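Local coordinates for protein fructokinase (Silicibacter sp., PDB 3C8U) that probably phosphorylates fructose or a related substrate at the expense of ATP, acting as a P-loop kinase that may be linked to sugar transport, at residues V55-G60 and I128-Y133. Sequence-based numbering, arbitrary orientation.
Sequences VVPMDG and IIEGNY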
ATOM      1  N   VAL A  55      -7.088  -4.506   6.598  1.00 17.82           N
ATOM      2  CA  VAL A  55      -6.094  -4.033   5.637  1.00 18.75           C
ATOM      3  C   VAL A  55      -6.684  -4.055   4.229  1.00 19.56           C
ATOM      4  O   VAL A  55      -7.190  -5.073   3.774  1.00 19.09           O
ATOM      5  CB  VAL A  55      -4.781  -4.854   5.702  1.00 18.44           C
ATOM      6  CG1 VAL A  55      -3.782  -4.310   4.664  1.00 20.03           C
ATOM      7  CG2 VAL A  55      -4.176  -4.819   7.142  1.00 18.13           C
ATOM      8  N   VAL A  56      -6.596  -2.910   3.561  1.00 19.83           N
ATOM      9  CA  VAL A  56      -7.090  -2.737   2.187  1.00 18.67           C
ATOM     10  C   VAL A  56      -5.881  -2.448   1.274  1.00 19.28           C
ATOM     11  O   VAL A  56      -5.305  -1.358   1.293  1.00 18.74           O
ATOM     12  CB  VAL A  56      -8.135  -1.608   2.096  1.00 17.02           C
ATOM     13  CG1 VAL A  56      -8.535  -1.339   0.575  1.00 17.65           C
ATOM     14  CG2 VAL A  56      -9.364  -1.911   2.993  1.00 21.20           C
ATOM     15  N   PRO A  57      -5.437  -3.441   0.499  1.00 20.24           N
ATOM     16  CA  PRO A  57      -4.316  -3.111  -0.386  1.00 20.91           C
ATOM     17  C   PRO A  57      -4.693  -2.330  -1.633  1.00 20.72           C
ATOM     18  O   PRO A  57      -5.793  -2.491  -2.185  1.00 19.61           O
ATOM     19  CB  PRO A  57      -3.807  -4.487  -0.810  1.00 21.09           C
ATOM     20  CG  PRO A  57      -4.421  -5.427   0.106  1.00 21.63           C
ATOM     21  CD  PRO A  57      -5.701  -4.881   0.501  1.00 18.41           C
HETATM   22  N   MSE A  58      -3.748  -1.516  -2.084  1.00 21.78           N
HETATM   23  CA  MSE A  58      -3.899  -0.752  -3.341  1.00 22.64           C
HETATM   24  C   MSE A  58      -3.607  -1.566  -4.601  1.00 22.94           C
HETATM   25  O   MSE A  58      -3.948  -1.156  -5.673  1.00 20.92           O
HETATM   26  CB  MSE A  58      -3.114   0.575  -3.324  1.00 24.66           C
HETATM   27  CG  MSE A  58      -1.675   0.565  -3.604  1.00 29.24           C
HETATM   28 SE   MSE A  58      -0.950   2.368  -4.197  0.75 31.02          SE
HETATM   29  CE  MSE A  58      -1.550   2.356  -5.963  1.00 40.63           C
ATOM     30  N   ASP A  59      -3.056  -2.757  -4.437  1.00 21.24           N
ATOM     31  CA  ASP A  59      -2.543  -3.533  -5.578  1.00 21.23           C
ATOM     32  C   ASP A  59      -3.628  -3.914  -6.583  1.00 21.03           C
ATOM     33  O   ASP A  59      -3.363  -4.150  -7.770  1.00 21.93           O
ATOM     34  CB  ASP A  59      -1.821  -4.818  -5.110  1.00 22.07           C
ATOM     35  CG  ASP A  59      -0.343  -4.604  -4.858  1.00 35.21           C
ATOM     36  OD1 ASP A  59       0.215  -3.548  -5.260  1.00 44.22           O
ATOM     37  OD2 ASP A  59       0.279  -5.515  -4.273  1.00 49.96           O
ATOM     38  N   GLY A  60      -4.843  -3.998  -6.074  1.00 17.52           N
ATOM     39  CA  GLY A  60      -6.005  -4.409  -6.880  1.00 17.91           C
ATOM     40  C   GLY A  60      -6.286  -3.410  -7.977  1.00 17.54           C
ATOM     41  O   GLY A  60      -7.089  -3.647  -8.877  1.00 16.91           O
ATOM     42  N   ILE A 128      -6.990   0.252   7.050  1.00 15.84           N
ATOM     43  CA  ILE A 128      -5.569   0.472   6.901  1.00 15.97           C
ATOM     44  C   ILE A 128      -5.298   0.209   5.436  1.00 18.42           C
ATOM     45  O   ILE A 128      -5.367  -0.928   4.979  1.00 17.21           O
ATOM     46  CB  ILE A 128      -4.704  -0.447   7.750  1.00 17.23           C
ATOM     47  CG1 ILE A 128      -5.015  -0.251   9.235  1.00 24.22           C
ATOM     48  CG2 ILE A 128      -3.201  -0.222   7.425  1.00 18.72           C
ATOM     49  CD1 ILE A 128      -4.362  -1.276  10.062  1.00 21.25           C
ATOM     50  N   ILE A 129      -5.028   1.297   4.727  1.00 19.09           N
ATOM     51  CA  ILE A 129      -4.812   1.267   3.280  1.00 19.75           C
ATOM     52  C   ILE A 129      -3.312   1.141   3.120  1.00 21.31           C
ATOM     53  O   ILE A 129      -2.566   1.931   3.675  1.00 20.85           O
ATOM     54  CB  ILE A 129      -5.287   2.565   2.587  1.00 19.28           C
ATOM     55  CG1 ILE A 129      -6.724   2.939   2.968  1.00 24.96           C
ATOM     56  CG2 ILE A 129      -5.093   2.485   1.032  1.00 16.25           C
ATOM     57  CD1 ILE A 129      -7.697   1.858   2.799  1.00 24.96           C
ATOM     58  N   GLU A 130      -2.880   0.104   2.408  1.00 20.18           N
ATOM     59  CA  GLU A 130      -1.472  -0.167   2.235  1.00 18.93           C
ATOM     60  C   GLU A 130      -1.089  -0.126   0.770  1.00 17.14           C
ATOM     61  O   GLU A 130      -1.770  -0.647  -0.094  1.00 21.34           O
ATOM     62  CB  GLU A 130      -1.031  -1.474   2.939  1.00 21.09           C
ATOM     63  CG  GLU A 130      -1.397  -2.731   2.240  1.00 23.30           C
ATOM     64  CD  GLU A 130      -0.797  -3.975   2.855  1.00 24.01           C
ATOM     65  OE1 GLU A 130      -0.104  -3.875   3.883  1.00 23.77           O
ATOM     66  OE2 GLU A 130      -1.074  -5.072   2.324  1.00 26.56           O
ATOM     67  N   GLY A 131       0.009   0.565   0.511  1.00 19.72           N
ATOM     68  CA  GLY A 131       0.562   0.665  -0.866  1.00 17.36           C
ATOM     69  C   GLY A 131       1.897   1.362  -0.953  1.00 17.40           C
ATOM     70  O   GLY A 131       2.425   1.851   0.019  1.00 18.63           O
ATOM     71  N   ASN A 132       2.410   1.471  -2.163  1.00 17.17           N
ATOM     72  CA  ASN A 132       3.702   2.104  -2.380  1.00 19.13           C
ATOM     73  C   ASN A 132       3.623   3.620  -2.547  1.00 17.90           C
ATOM     74  O   ASN A 132       4.608   4.311  -2.353  1.00 20.99           O
ATOM     75  CB  ASN A 132       4.389   1.452  -3.586  1.00 19.51           C
ATOM     76  CG  ASN A 132       4.677  -0.019  -3.351  1.00 21.19           C
ATOM     77  OD1 ASN A 132       5.071  -0.414  -2.239  1.00 31.55           O
ATOM     78  ND2 ASN A 132       4.485  -0.826  -4.362  1.00 26.30           N
ATOM     79  N   TYR A 133       2.448   4.116  -2.949  1.00 18.49           N
ATOM     80  CA  TYR A 133       2.290   5.519  -3.380  1.00 19.23           C
ATOM     81  C   TYR A 133       1.305   6.338  -2.565  1.00 18.05           C
ATOM     82  O   TYR A 133       0.592   7.168  -3.124  1.00 19.16           O
ATOM     83  CB  TYR A 133       1.905   5.581  -4.874  1.00 17.08           C
ATOM     84  CG  TYR A 133       2.873   4.789  -5.726  1.00 20.82           C
ATOM     85  CD1 TYR A 133       4.214   5.156  -5.806  1.00 25.31           C
ATOM     86  CD2 TYR A 133       2.466   3.660  -6.416  1.00 18.05           C
ATOM     87  CE1 TYR A 133       5.115   4.417  -6.560  1.00 21.81           C
ATOM     88  CE2 TYR A 133       3.363   2.919  -7.169  1.00 19.11           C
ATOM     89  CZ  TYR A 133       4.680   3.302  -7.239  1.00 22.52           C
ATOM     90  OH  TYR A 133       5.571   2.557  -7.992  1.00 23.25           O
TER
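V56 on strand 53-57 and E130 on strand 126-131 pair across two neighbouring parallel strands, and illustrate how an edge strand is tied to the nucleotide-binding core of what is probably a P-loop kinase. V56 N donates to I128 O over 2.7 Å, and V56 O accepts from E130 N over 3.0 Å. M58 N adds a third bond, to E130 O (2.9 Å). On the face of V56 and I129 the packing is close: the two side chains run side by side, I129 CD1 resting 3.6 Å from V56 CB, with F88, L91 and L95 of helix 85-97 over them. Farther along, the selenomethionine M58 lays CG 3.5 Å from G131 CA and bends at chi3 (-77°) to bring CE near the ring edge of Y133. The other face is equally close at E130. Here E130, its CG set between backbone N and carbonyl carbon (chi1 77°), extends its chain obliquely across V55, whose CG1 sits 3.5 Å from E130 CD. Both carboxylate oxygens are held, OE1 by S39 and OE2 by S36, both on helix 36-48. An alanine in place of E130 would probably leave both serine hydroxyls without this partner and open a gap beside V55. The looser, partly exposed side lies at P57, whose CG stands 4.0 Å from E130 OE2, and at D59, whose side chain keeps more than 5 Å from segment 128-133. In the loop after strand 126-131, N132 OD1 accepts a bond from NZ of K35, the lysine of a probable Walker A motif. The whole is consistent with the parallel 2-3-1-4-5 sheet of a P-loop kinase, its strand ends bordering the phosphate-binding loop.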